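ALKF (Bacillus cereus, PDB 3ZBO) is of unknown cellular function but has affinity for branched DNA, probably including Holliday junctions, and is related to the HEAT-like repeat DNA glycosylases. Local coordinates at residues N31-P36 against A95-L100; S86-W91 against Y103-T108; S136-L141 against N178-T183; M99-V104 against K130-W135; T165-P170 against K200-V205. All blocks are in the same frame, centred on the assembly; numbering follows the deposited sequence.

Contact 1: residues N31-P36 against A95-L100; sequences NGAHEP and AYFYML
The rings of His34 and Tyr96 form an offset stack. Their planes are 11° apart and their centroids 3.8 Å apart. NE2 of His34 sits over the centre of one Tyr96 face, and CD1 of Phe97 covers the opposite face near the rim. Gly32 O and a water lie at the Tyr96 edge. Gly32 C and Ala33 N lie over one face of the Phe97 ring, toward its rim, with Ala33 CB 3.6 Å from Phe97 CZ. Gly32 follows helix 22-30 in a Schellman motif, with positive phi (123°). Phe97 is the N-cap residue of helix 98-110. The main polar link is His34 N to Tyr96 OH, 2.9 Å and nearly straight at 171°. At the other end Asn31 ND2 makes a weak bond to Met99 SD (3.5 Å), and a water joins Asn31 OD1 to Tyr98 OH. The Tyr98 ring also has a cation-pi partner in Arg172. Tyr96 thus fixes His34 twice, by ring stack and by OH to backbone N-H, and its OH also meets a water.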
# COMPACT_ATOMS: atom_id res chain seq x y z
N ASN A 31 -0.63 -15.06 3.39
CA ASN A 31 -0.66 -13.69 3.80
C ASN A 31 -2.09 -13.19 4.15
O ASN A 31 -2.27 -12.04 4.55
CB ASN A 31 -0.18 -12.76 2.68
CG ASN A 31 1.31 -12.98 2.31
OD1 ASN A 31 2.04 -13.63 3.05
ND2 ASN A 31 1.76 -12.39 1.21
N GLY A 32 -3.10 -14.01 3.87
CA GLY A 32 -4.49 -13.67 4.25
C GLY A 32 -5.45 -13.65 3.08
O GLY A 32 -6.63 -13.38 3.31
N ALA A 33 -4.96 -13.93 1.86
CA ALA A 33 -5.90 -14.00 0.68
C ALA A 33 -6.78 -15.24 0.90
O ALA A 33 -6.37 -16.22 1.56
CB ALA A 33 -5.15 -14.13 -0.68
N HIS A 34 -7.96 -15.18 0.33
CA HIS A 34 -8.84 -16.36 0.29
C HIS A 34 -9.33 -16.62 -1.07
O HIS A 34 -9.25 -15.75 -1.95
CB HIS A 34 -9.97 -16.24 1.30
CG HIS A 34 -10.81 -15.00 1.26
ND1 HIS A 34 -11.58 -14.65 0.17
CD2 HIS A 34 -11.10 -14.12 2.23
CE1 HIS A 34 -12.25 -13.54 0.46
NE2 HIS A 34 -12.02 -13.23 1.72
N GLU A 35 -9.81 -17.87 -1.28
CA GLU A 35 -10.42 -18.16 -2.55
C GLU A 35 -11.63 -17.20 -2.80
O GLU A 35 -12.41 -16.77 -1.88
CB GLU A 35 -10.86 -19.64 -2.58
CG GLU A 35 -9.73 -20.55 -2.52
CD GLU A 35 -9.06 -20.83 -3.85
OE1 GLU A 35 -9.29 -20.06 -4.83
OE2 GLU A 35 -8.29 -21.84 -3.97
N PRO A 36 -11.79 -16.81 -4.07
CA PRO A 36 -11.02 -17.21 -5.22
C PRO A 36 -9.76 -16.41 -5.36
O PRO A 36 -9.76 -15.18 -5.17
CB PRO A 36 -11.98 -16.90 -6.39
CG PRO A 36 -12.77 -15.76 -5.94
CD PRO A 36 -12.88 -15.85 -4.39
N ALA A 95 -11.47 -4.23 0.53
CA ALA A 95 -10.09 -4.63 0.68
C ALA A 95 -9.96 -5.44 1.98
O ALA A 95 -9.65 -4.92 3.06
CB ALA A 95 -9.25 -3.35 0.77
N TYR A 96 -10.13 -6.75 1.81
CA TYR A 96 -10.36 -7.54 3.04
C TYR A 96 -9.14 -7.98 3.82
O TYR A 96 -9.23 -8.56 4.89
CB TYR A 96 -11.21 -8.80 2.71
CG TYR A 96 -10.56 -9.78 1.81
CD1 TYR A 96 -9.68 -10.75 2.30
CD2 TYR A 96 -10.79 -9.76 0.45
CE1 TYR A 96 -9.05 -11.66 1.50
CE2 TYR A 96 -10.16 -10.72 -0.44
CZ TYR A 96 -9.29 -11.71 0.10
OH TYR A 96 -8.63 -12.58 -0.71
N PHE A 97 -7.98 -7.76 3.22
CA PHE A 97 -6.72 -7.95 3.93
C PHE A 97 -5.66 -7.01 3.46
O PHE A 97 -5.88 -6.30 2.47
CB PHE A 97 -6.25 -9.47 3.85
CG PHE A 97 -5.61 -9.87 2.51
CD1 PHE A 97 -6.31 -9.75 1.27
CD2 PHE A 97 -4.29 -10.35 2.49
CE1 PHE A 97 -5.72 -10.19 0.02
CE2 PHE A 97 -3.71 -10.78 1.32
CZ PHE A 97 -4.40 -10.70 0.06
N TYR A 98 -4.49 -6.99 4.15
CA TYR A 98 -3.56 -5.89 3.91
C TYR A 98 -2.98 -5.80 2.50
O TYR A 98 -2.62 -4.69 2.09
CB TYR A 98 -2.41 -5.93 4.95
CG TYR A 98 -1.36 -6.99 4.62
CD1 TYR A 98 -1.57 -8.31 5.11
CD2 TYR A 98 -0.25 -6.69 3.86
CE1 TYR A 98 -0.63 -9.34 4.81
CE2 TYR A 98 0.70 -7.68 3.52
CZ TYR A 98 0.48 -9.02 3.99
OH TYR A 98 1.45 -9.99 3.66
N MET A 99 -2.89 -6.90 1.76
CA MET A 99 -2.25 -6.69 0.45
C MET A 99 -3.19 -5.86 -0.37
O MET A 99 -2.73 -5.09 -1.24
CB MET A 99 -2.06 -8.02 -0.25
CG MET A 99 -0.97 -8.85 0.46
SD MET A 99 -0.58 -10.41 -0.44
CE MET A 99 0.61 -9.74 -1.56
N LEU A 100 -4.50 -6.01 -0.20
CA LEU A 100 -5.47 -5.16 -0.90
C LEU A 100 -5.46 -3.71 -0.37
O LEU A 100 -5.44 -2.75 -1.18
CB LEU A 100 -6.91 -5.76 -0.83
CG LEU A 100 -7.02 -6.99 -1.70
CD1 LEU A 100 -8.30 -7.68 -1.29
CD2 LEU A 100 -7.13 -6.60 -3.24
O HOH W 1 1.85 -11.87 5.82
O HOH W 2 -9.44 -13.15 -3.11

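Contact 2: residues S86-W91 against Y103-T108; sequences SDFDRW and YVVAVT
Helices 86-91 and 103-108 run antiparallel, with axes 10.4 Å apart at 167°, and their CA atoms come closest at Trp91 and Val105 (6.6 Å). Phe88 and Thr108 meet at one end of the contact. The Thr108 methyl CG2 lies at the edge of the Phe88 ring, 3.7 Å from CE1. At the other end Val105 CG2 rests against the last turn of 86-91, 4.1 Å from Trp91 CB and 3.9 Å from Trp91 O. The two segments belong to consecutive helices, 85-94 and 98-110, packed as an antiparallel pair, as in the helical hairpins of HEAT-like repeat proteins. The second helix has a wider pi-type turn at 103-105. In Thr108 the hydroxyl is anti to the carbonyl carbon (chi1 -61°). OG1 donates back to Val104 O at 3.0 Å and also bonds Arg240, while CG2 is left to meet Phe88. The Trp91 indole turns its NE1 to Glu60 and stacks on Tyr63, both of helix 56-63.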
# COMPACT_ATOMS: atom_id res chain seq x y z
N SER A 86 -16.04 8.70 -3.13
CA SER A 86 -17.00 7.65 -2.93
C SER A 86 -16.46 6.35 -3.58
O SER A 86 -16.65 5.30 -3.03
CB SER A 86 -18.39 8.09 -3.54
OG SER A 86 -19.23 6.96 -3.51
N ASP A 87 -15.78 6.48 -4.74
CA ASP A 87 -15.26 5.31 -5.41
C ASP A 87 -14.19 4.66 -4.53
O ASP A 87 -14.18 3.42 -4.37
CB ASP A 87 -14.62 5.64 -6.74
CG ASP A 87 -15.64 6.14 -7.82
OD1 ASP A 87 -16.82 5.69 -7.77
OD2 ASP A 87 -15.23 6.96 -8.70
N PHE A 88 -13.26 5.49 -4.03
CA PHE A 88 -12.23 4.90 -3.14
C PHE A 88 -12.82 4.30 -1.89
O PHE A 88 -12.32 3.23 -1.45
CB PHE A 88 -11.19 5.95 -2.80
CG PHE A 88 -10.20 6.15 -3.92
CD1 PHE A 88 -9.21 5.14 -4.19
CD2 PHE A 88 -10.21 7.29 -4.65
CE1 PHE A 88 -8.33 5.34 -5.32
CE2 PHE A 88 -9.33 7.48 -5.78
CZ PHE A 88 -8.38 6.46 -6.08
N ASP A 89 -13.90 4.89 -1.33
CA ASP A 89 -14.49 4.27 -0.14
C ASP A 89 -15.11 2.93 -0.48
O ASP A 89 -15.03 1.98 0.28
CB ASP A 89 -15.60 5.22 0.40
CG ASP A 89 -15.01 6.43 1.13
OD1 ASP A 89 -13.86 6.32 1.55
OD2 ASP A 89 -15.64 7.52 1.25
N ARG A 90 -15.68 2.76 -1.72
CA ARG A 90 -16.11 1.42 -2.11
C ARG A 90 -14.97 0.42 -2.18
O ARG A 90 -15.07 -0.72 -1.70
CB ARG A 90 -16.84 1.41 -3.48
CG ARG A 90 -18.15 2.18 -3.42
CD ARG A 90 -18.97 2.07 -4.76
NE ARG A 90 -18.22 2.69 -5.85
CZ ARG A 90 -17.39 2.08 -6.74
NH1 ARG A 90 -17.11 0.77 -6.73
NH2 ARG A 90 -16.75 2.84 -7.62
N TRP A 91 -13.90 0.88 -2.77
CA TRP A 91 -12.76 -0.06 -2.98
C TRP A 91 -12.18 -0.44 -1.59
O TRP A 91 -11.91 -1.60 -1.33
CB TRP A 91 -11.66 0.60 -3.85
CG TRP A 91 -11.99 0.48 -5.34
CD1 TRP A 91 -13.19 0.73 -5.94
CD2 TRP A 91 -11.04 0.24 -6.38
NE1 TRP A 91 -13.03 0.56 -7.34
CE2 TRP A 91 -11.74 0.22 -7.59
CE3 TRP A 91 -9.68 -0.03 -6.38
CZ2 TRP A 91 -11.11 0.02 -8.85
CZ3 TRP A 91 -9.03 -0.34 -7.65
CH2 TRP A 91 -9.79 -0.36 -8.83
N TYR A 103 -1.36 -2.47 -1.00
CA TYR A 103 -0.64 -2.56 -2.28
C TYR A 103 -1.57 -2.37 -3.50
O TYR A 103 -1.10 -2.24 -4.63
CB TYR A 103 0.07 -3.91 -2.38
CG TYR A 103 0.95 -4.25 -1.22
CD1 TYR A 103 1.64 -3.26 -0.48
CD2 TYR A 103 1.03 -5.59 -0.82
CE1 TYR A 103 2.51 -3.65 0.59
CE2 TYR A 103 1.82 -5.93 0.25
CZ TYR A 103 2.51 -4.97 0.91
OH TYR A 103 3.24 -5.40 2.01
N VAL A 104 -2.88 -2.24 -3.27
CA VAL A 104 -3.85 -2.06 -4.37
C VAL A 104 -4.64 -0.76 -4.15
O VAL A 104 -4.37 0.24 -4.84
CB VAL A 104 -4.84 -3.22 -4.47
CG1 VAL A 104 -5.83 -2.94 -5.64
CG2 VAL A 104 -4.10 -4.51 -4.72
N VAL A 105 -5.46 -0.64 -3.10
CA VAL A 105 -6.21 0.58 -2.93
C VAL A 105 -5.32 1.77 -2.59
O VAL A 105 -5.49 2.83 -3.19
CB VAL A 105 -7.26 0.34 -1.83
CG1 VAL A 105 -8.15 1.61 -1.72
CG2 VAL A 105 -8.21 -0.87 -2.20
N ALA A 106 -4.37 1.62 -1.64
CA ALA A 106 -3.52 2.79 -1.28
C ALA A 106 -2.68 3.21 -2.50
O ALA A 106 -2.38 4.42 -2.63
CB ALA A 106 -2.60 2.38 -0.14
N VAL A 107 -2.23 2.25 -3.34
CA VAL A 107 -1.36 2.65 -4.44
C VAL A 107 -2.25 3.36 -5.50
O VAL A 107 -1.80 4.42 -6.00
CB VAL A 107 -0.67 1.42 -5.01
CG1 VAL A 107 0.18 1.83 -6.23
CG2 VAL A 107 0.22 0.69 -4.02
N THR A 108 -3.43 2.83 -5.81
CA THR A 108 -4.32 3.54 -6.74
C THR A 108 -4.64 4.95 -6.19
O THR A 108 -4.55 5.92 -6.88
CB THR A 108 -5.55 2.73 -6.88
OG1 THR A 108 -5.18 1.45 -7.43
CG2 THR A 108 -6.51 3.38 -7.89

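Contact 3: residues S136-L141 against N178-T183; sequences SCYCWL and NNFLNT
Cys139 SG stands anti to its carbonyl carbon, and Asn179 CG stands anti to its backbone N (chi1 -174°). These two settings bring the sulfur and the amide together between the helices. SG lies 3.3 Å from Phe180 N and 3.4 Å from Asn179 CG. The CA atoms of Cys139 and Phe180 are 5.4 Å apart. The helices run nearly parallel, crossing at 20° with axes 8.7 Å apart. Asn179 ND2 then reaches CH2 of Trp140 at 3.4 Å. The two side chains cross at about a right angle, with amide and indole planes 63° apart. On the other flank the Phe180 ring turns its edge to Tyr138 CB. Thr183 closes the end, its CG2 3.5 Å from Cys139 O, while its OG1 donates to Asn179 O. The contact packs helices 128-144 and 171-187 together in the largely helical, HEAT-like fold expected of this family. The indole NE1 bonds Asp102 O of helix 98-110, and the Tyr138 hydroxyl bonds Asp120. The direct contact is van der Waals packing around the sulfur of a small side chain. Its polar link is a water that donates to Ser136 OG and accepts from Asn179 ND2, which also packs against the indole.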
# COMPACT_ATOMS: atom_id res chain seq x y z
N SER A 136 -0.25 3.71 4.38
CA SER A 136 0.46 3.20 3.20
C SER A 136 0.45 4.26 2.05
O SER A 136 1.48 4.43 1.42
CB SER A 136 -0.16 1.91 2.68
OG SER A 136 -0.03 0.84 3.70
N CYS A 137 -0.70 4.87 1.85
CA CYS A 137 -0.77 5.87 0.76
C CYS A 137 0.24 6.95 1.02
O CYS A 137 0.89 7.35 0.01
CB CYS A 137 -2.18 6.41 0.82
SG CYS A 137 -2.45 7.66 -0.50
N TYR A 138 0.41 7.41 2.25
CA TYR A 138 1.46 8.42 2.48
C TYR A 138 2.84 7.90 2.08
O TYR A 138 3.67 8.66 1.57
CB TYR A 138 1.51 8.99 3.89
CG TYR A 138 0.58 10.16 4.04
CD1 TYR A 138 -0.77 9.98 4.39
CD2 TYR A 138 1.05 11.45 3.74
CE1 TYR A 138 -1.60 11.10 4.48
CE2 TYR A 138 0.18 12.57 3.89
CZ TYR A 138 -1.09 12.36 4.22
OH TYR A 138 -1.88 13.48 4.33
N CYS A 139 3.14 6.65 2.41
CA CYS A 139 4.47 6.12 2.00
C CYS A 139 4.60 6.19 0.49
O CYS A 139 5.70 6.56 0.01
CB CYS A 139 4.63 4.67 2.43
SG CYS A 139 4.56 4.41 4.19
N TRP A 140 3.56 5.85 -0.30
CA TRP A 140 3.68 5.86 -1.74
C TRP A 140 3.76 7.28 -2.23
O TRP A 140 4.52 7.53 -3.20
CB TRP A 140 2.47 5.14 -2.41
CG TRP A 140 2.21 3.79 -1.76
CD1 TRP A 140 0.94 3.29 -1.54
CD2 TRP A 140 3.12 2.80 -1.20
NE1 TRP A 140 0.99 2.05 -0.92
CE2 TRP A 140 2.29 1.76 -0.62
CE3 TRP A 140 4.55 2.73 -1.00
CZ2 TRP A 140 2.83 0.62 -0.04
CZ3 TRP A 140 5.07 1.64 -0.41
CH2 TRP A 140 4.22 0.57 0.12
N LEU A 141 3.02 8.20 -1.60
CA LEU A 141 3.10 9.63 -2.05
C LEU A 141 4.50 10.19 -1.78
O LEU A 141 5.06 10.92 -2.65
CB LEU A 141 2.13 10.46 -1.22
CG LEU A 141 0.67 10.26 -1.54
CD1 LEU A 141 -0.07 11.02 -0.51
CD2 LEU A 141 0.34 10.75 -2.94
N ASN A 178 4.91 1.76 10.54
CA ASN A 178 6.36 1.53 10.50
C ASN A 178 6.98 1.88 9.14
O ASN A 178 8.10 2.47 9.12
CB ASN A 178 6.63 0.04 10.89
CG ASN A 178 8.11 -0.23 11.15
OD1 ASN A 178 8.79 -0.83 10.27
ND2 ASN A 178 8.52 0.13 12.31
N ASN A 179 6.23 1.51 8.10
CA ASN A 179 6.65 1.86 6.73
C ASN A 179 6.71 3.41 6.67
O ASN A 179 7.69 3.96 6.07
CB ASN A 179 5.64 1.19 5.74
CG ASN A 179 6.04 1.35 4.30
OD1 ASN A 179 7.19 1.69 4.02
ND2 ASN A 179 5.13 0.98 3.37
N PHE A 180 5.75 4.10 7.25
CA PHE A 180 5.80 5.56 7.19
C PHE A 180 7.09 6.08 7.88
O PHE A 180 7.71 7.01 7.34
CB PHE A 180 4.47 6.09 7.82
CG PHE A 180 4.39 7.61 7.86
CD1 PHE A 180 3.90 8.30 6.76
CD2 PHE A 180 4.78 8.26 9.01
CE1 PHE A 180 3.78 9.71 6.80
CE2 PHE A 180 4.67 9.66 9.07
CZ PHE A 180 4.17 10.42 7.94
N LEU A 181 7.46 5.58 9.04
CA LEU A 181 8.71 6.01 9.70
C LEU A 181 9.88 5.81 8.75
O LEU A 181 10.70 6.71 8.58
CB LEU A 181 9.04 5.18 10.98
CG LEU A 181 8.00 5.29 12.07
CD1 LEU A 181 8.70 4.56 13.26
CD2 LEU A 181 7.75 6.84 12.51
N ASN A 182 9.98 4.61 8.16
CA ASN A 182 11.09 4.38 7.24
C ASN A 182 11.08 5.26 6.06
O ASN A 182 12.13 5.76 5.68
CB ASN A 182 10.95 2.97 6.65
CG ASN A 182 11.57 1.92 7.42
OD1 ASN A 182 12.79 1.67 7.21
ND2 ASN A 182 10.75 1.09 8.04
N THR A 183 9.91 5.55 5.51
CA THR A 183 9.80 6.30 4.25
C THR A 183 10.08 7.75 4.53
O THR A 183 10.76 8.41 3.70
CB THR A 183 8.39 6.11 3.65
OG1 THR A 183 8.22 4.72 3.38
CG2 THR A 183 8.37 6.85 2.28
O HOH W 3 2.63 -0.06 4.31

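Contact 4: residues M99-V104 against K130-W135; sequences MLSDYV and KMSAGW
Ser132 points its hydroxyl across the helix pair at the Asp102 carboxylate. Its OG is anti to the backbone N and donates to Asp102 OD1 at 2.6 Å. The approach is from the syn side, 21° out of the carboxylate plane. Ser101 OG donates to the same oxygen at 2.8 Å, but from above that plane, 58° out of it. Two hydroxyls thus grip one buried carboxylate oxygen. Ser132 OG also bonds Arg172 O, and Ser101 OG also bonds Tyr98 O, which helps place both hydroxyls. Beside this group Ala133 CB packs on Ser101 O at 3.3 Å and on Ser101 CB at 4.0 Å. Such small side chains let the backbones come close: the CA atoms of Asp102 and Ala133 are 4.9 Å apart, and the axes 7.9 Å. The helices run nearly parallel, with a crossing angle of -16°. A wider pi-type turn at 101-104 falls at this point in helix 98-110. Ile92 of helix 85-94 touches both Ser101 and Ala133, and Ser132 also touches Ala176 of helix 171-187.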
# COMPACT_ATOMS: atom_id res chain seq x y z
N MET A 99 -2.89 -6.90 1.76
CA MET A 99 -2.25 -6.69 0.45
C MET A 99 -3.19 -5.86 -0.37
O MET A 99 -2.73 -5.09 -1.24
CB MET A 99 -2.06 -8.02 -0.25
CG MET A 99 -0.97 -8.85 0.46
SD MET A 99 -0.58 -10.41 -0.44
CE MET A 99 0.61 -9.74 -1.56
N LEU A 100 -4.50 -6.01 -0.20
CA LEU A 100 -5.47 -5.16 -0.90
C LEU A 100 -5.46 -3.71 -0.37
O LEU A 100 -5.44 -2.75 -1.18
CB LEU A 100 -6.91 -5.76 -0.83
CG LEU A 100 -7.02 -6.99 -1.70
CD1 LEU A 100 -8.30 -7.68 -1.29
CD2 LEU A 100 -7.13 -6.60 -3.24
N SER A 101 -5.51 -3.53 0.97
CA SER A 101 -5.54 -2.18 1.45
C SER A 101 -4.26 -1.43 1.08
O SER A 101 -4.31 -0.24 0.72
CB SER A 101 -5.78 -2.13 2.97
OG SER A 101 -4.76 -2.86 3.64
N ASP A 102 -3.10 -2.11 1.18
CA ASP A 102 -1.79 -1.37 1.20
C ASP A 102 -1.20 -1.36 -0.22
O ASP A 102 -0.59 -0.34 -0.57
CB ASP A 102 -0.80 -2.06 2.10
CG ASP A 102 -1.24 -2.13 3.58
OD1 ASP A 102 -2.30 -1.60 3.95
OD2 ASP A 102 -0.43 -2.80 4.27
N TYR A 103 -1.36 -2.47 -1.00
CA TYR A 103 -0.64 -2.56 -2.28
C TYR A 103 -1.57 -2.37 -3.50
O TYR A 103 -1.10 -2.24 -4.63
CB TYR A 103 0.07 -3.91 -2.38
CG TYR A 103 0.95 -4.25 -1.22
CD1 TYR A 103 1.64 -3.26 -0.48
CD2 TYR A 103 1.03 -5.59 -0.82
CE1 TYR A 103 2.51 -3.65 0.59
CE2 TYR A 103 1.82 -5.93 0.25
CZ TYR A 103 2.51 -4.97 0.91
OH TYR A 103 3.24 -5.40 2.01
N VAL A 104 -2.88 -2.24 -3.27
CA VAL A 104 -3.85 -2.06 -4.37
C VAL A 104 -4.64 -0.76 -4.15
O VAL A 104 -4.37 0.24 -4.84
CB VAL A 104 -4.84 -3.22 -4.47
CG1 VAL A 104 -5.83 -2.94 -5.64
CG2 VAL A 104 -4.10 -4.51 -4.72
N LYS A 130 -8.52 0.27 6.93
CA LYS A 130 -8.58 1.61 6.34
C LYS A 130 -7.42 2.52 6.81
O LYS A 130 -6.79 3.23 5.98
CB LYS A 130 -9.88 2.38 6.73
CG LYS A 130 -11.02 1.90 6.01
CD LYS A 130 -12.21 2.93 6.34
CE LYS A 130 -13.52 2.24 6.01
NZ LYS A 130 -14.48 3.39 6.29
N MET A 131 -7.08 2.39 8.10
CA MET A 131 -5.94 3.17 8.58
C MET A 131 -4.67 2.66 7.91
O MET A 131 -3.81 3.46 7.60
CB MET A 131 -5.76 3.04 10.12
CG MET A 131 -7.01 3.73 10.75
SD MET A 131 -6.80 3.87 12.56
CE MET A 131 -6.79 2.16 13.12
N SER A 132 -4.53 1.33 7.79
CA SER A 132 -3.32 0.79 7.10
C SER A 132 -3.22 1.37 5.68
O SER A 132 -2.11 1.74 5.25
CB SER A 132 -3.43 -0.74 7.02
OG SER A 132 -2.18 -1.24 6.56
N ALA A 133 -4.33 1.47 4.97
CA ALA A 133 -4.30 2.03 3.61
C ALA A 133 -3.93 3.51 3.66
O ALA A 133 -3.16 3.95 2.78
CB ALA A 133 -5.67 1.88 2.92
N GLY A 134 -4.41 4.26 4.68
CA GLY A 134 -4.12 5.67 4.67
C GLY A 134 -2.61 5.90 4.96
O GLY A 134 -2.01 6.73 4.25
N TRP A 135 -2.02 5.20 5.94
CA TRP A 135 -0.52 5.31 6.21
C TRP A 135 0.22 4.83 5.00
O TRP A 135 1.22 5.48 4.61
CB TRP A 135 -0.17 4.50 7.44
CG TRP A 135 -0.71 5.15 8.72
CD1 TRP A 135 -1.74 4.74 9.52
CD2 TRP A 135 -0.13 6.31 9.38
NE1 TRP A 135 -1.88 5.61 10.59
CE2 TRP A 135 -0.89 6.56 10.53
CE3 TRP A 135 0.98 7.15 9.08
CZ2 TRP A 135 -0.61 7.61 11.43
CZ3 TRP A 135 1.28 8.18 9.94
CH2 TRP A 135 0.50 8.44 11.12

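Contact 5: residues T165-P170 against K200-V205; sequences TIHHSP and KEVGIV
Ile166 and His167 carry this contact, and their conformations send them to different targets. Ile166 has an extended main branch, CG1 anti to the backbone N (chi1 -169°) and CD1 anti again (chi2 166°). That branch meets Val205 tip to tip, CD1 being 3.7 Å from Val205 CG2. The other branch, CG2, sits between the backbone N and the carbonyl carbon. It touches Val202 CG1 at 3.8 Å, and here the two side chains cross at about a right angle. His167 CG lies beside its backbone N, and the imidazole ring packs on its neighbour, with Ile166 CG2 over the ring centre. NE2 donates to Val202 O at 2.8 Å. The acceptor lies in the ring plane, and the N-H uses a lone pair in the carbonyl plane, though the bond is bent to 138°. CE1 comes 3.3 Å from Ile204 O. A water at the ring edge accepts a weak bond from NE2 and donates to Glu201 O.

Val202 ends helix 192-202, and Gly203, with positive phi, turns the chain into the strand that follows. The imidazole therefore binds a carbonyl of the helix C-terminal turn. Around it, Met177 of helix 171-187 touches Ile166, and Val205 pairs with Leu217 in the antiparallel two-stranded sheet of 204-207 and 215-218.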
# COMPACT_ATOMS: atom_id res chain seq x y z
N THR A 165 1.54 6.17 19.43
CA THR A 165 0.41 5.25 19.34
C THR A 165 0.66 3.96 18.56
O THR A 165 -0.17 3.00 18.61
CB THR A 165 -0.84 5.85 18.69
OG1 THR A 165 -0.65 6.12 17.26
CG2 THR A 165 -1.24 7.24 19.36
N ILE A 166 1.84 3.83 17.95
CA ILE A 166 2.08 2.59 17.19
C ILE A 166 1.94 1.27 18.00
O ILE A 166 1.39 0.26 17.53
CB ILE A 166 3.44 2.66 16.42
CG1 ILE A 166 3.55 1.51 15.44
CG2 ILE A 166 4.66 2.62 17.44
CD1 ILE A 166 4.73 1.71 14.39
N HIS A 167 2.44 1.29 19.24
CA HIS A 167 2.47 0.05 19.97
C HIS A 167 1.10 -0.38 20.44
O HIS A 167 0.95 -1.50 20.87
CB HIS A 167 3.46 0.18 21.14
CG HIS A 167 4.89 0.25 20.70
ND1 HIS A 167 5.50 -0.70 19.92
CD2 HIS A 167 5.85 1.14 21.00
CE1 HIS A 167 6.76 -0.39 19.72
NE2 HIS A 167 6.99 0.75 20.35
N HIS A 168 0.11 0.50 20.32
CA HIS A 168 -1.27 0.11 20.74
C HIS A 168 -2.21 0.26 19.55
O HIS A 168 -3.44 0.19 19.70
CB HIS A 168 -1.73 1.00 21.89
CG HIS A 168 -0.97 0.66 23.16
ND1 HIS A 168 0.08 1.42 23.61
CD2 HIS A 168 -1.02 -0.43 23.97
CE1 HIS A 168 0.59 0.88 24.71
NE2 HIS A 168 -0.06 -0.25 24.95
N SER A 169 -1.64 0.27 18.35
CA SER A 169 -2.49 0.30 17.13
C SER A 169 -2.82 -1.11 16.67
O SER A 169 -2.15 -2.08 17.03
CB SER A 169 -1.66 0.97 16.05
OG SER A 169 -1.62 2.39 16.35
N PRO A 170 -3.89 -1.27 15.86
CA PRO A 170 -4.17 -2.58 15.27
C PRO A 170 -3.02 -3.10 14.46
O PRO A 170 -2.23 -2.28 13.97
CB PRO A 170 -5.40 -2.28 14.36
CG PRO A 170 -6.02 -1.00 14.90
CD PRO A 170 -4.82 -0.22 15.41
N LYS A 200 14.27 5.27 16.72
CA LYS A 200 14.97 4.80 17.90
C LYS A 200 14.04 4.72 19.10
O LYS A 200 14.10 3.72 19.87
CB LYS A 200 16.09 5.79 18.17
CG LYS A 200 16.94 5.34 19.35
CD LYS A 200 18.10 6.31 19.56
CE LYS A 200 19.14 5.76 20.53
NZ LYS A 200 19.90 6.96 21.02
N GLU A 201 13.18 5.72 19.27
CA GLU A 201 12.21 5.74 20.42
C GLU A 201 11.22 4.59 20.31
O GLU A 201 10.89 3.98 21.34
CB GLU A 201 11.49 7.08 20.53
CG GLU A 201 12.48 8.13 20.94
CD GLU A 201 11.93 9.48 21.27
OE1 GLU A 201 10.88 9.55 21.92
OE2 GLU A 201 12.62 10.47 20.94
N VAL A 202 10.75 4.32 19.06
CA VAL A 202 9.75 3.28 18.84
C VAL A 202 10.35 1.89 19.07
O VAL A 202 9.71 1.00 19.67
CB VAL A 202 9.18 3.48 17.42
CG1 VAL A 202 8.42 2.26 16.99
CG2 VAL A 202 8.19 4.61 17.46
N GLY A 203 11.53 1.65 18.56
CA GLY A 203 12.16 0.37 18.75
C GLY A 203 11.50 -0.71 17.89
O GLY A 203 10.90 -0.41 16.88
N ILE A 204 11.56 -1.95 18.35
CA ILE A 204 10.97 -3.04 17.62
C ILE A 204 9.42 -2.97 17.69
O ILE A 204 8.84 -2.72 18.75
CB ILE A 204 11.34 -4.41 18.25
CG1 ILE A 204 12.89 -4.61 18.18
CG2 ILE A 204 10.63 -5.59 17.56
CD1 ILE A 204 13.38 -4.66 16.71
N VAL A 205 8.80 -3.18 16.52
CA VAL A 205 7.33 -3.18 16.42
C VAL A 205 6.92 -4.58 16.04
O VAL A 205 7.44 -5.17 15.05
CB VAL A 205 6.91 -2.19 15.26
CG1 VAL A 205 5.40 -2.38 14.92
CG2 VAL A 205 7.19 -0.74 15.77
O HOH W 4 8.34 2.79 22.04

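Overall arrangement
From the N terminus, contact 1 closes the first and longest loop, bringing the turn after helix 22-30 to the start of helix 98-110. Contact 2 closes a short hairpin of helices 85-94 and 98-110, and its segments alternate with those of contact 1. Contact 4 opens on the residues where contact 1 ends and ties helix 98-110 to helix 128-144. Contact 3 follows in series, joining helix 128-144 to helix 171-187. Contact 5 crosses contact 3 and brings in helix 192-202 and the small sheet. Helix 98-110 serves contacts 1, 2 and 4. Contacts 4 and 3 then carry the packing onward, from helix to helix, toward the C-terminal part.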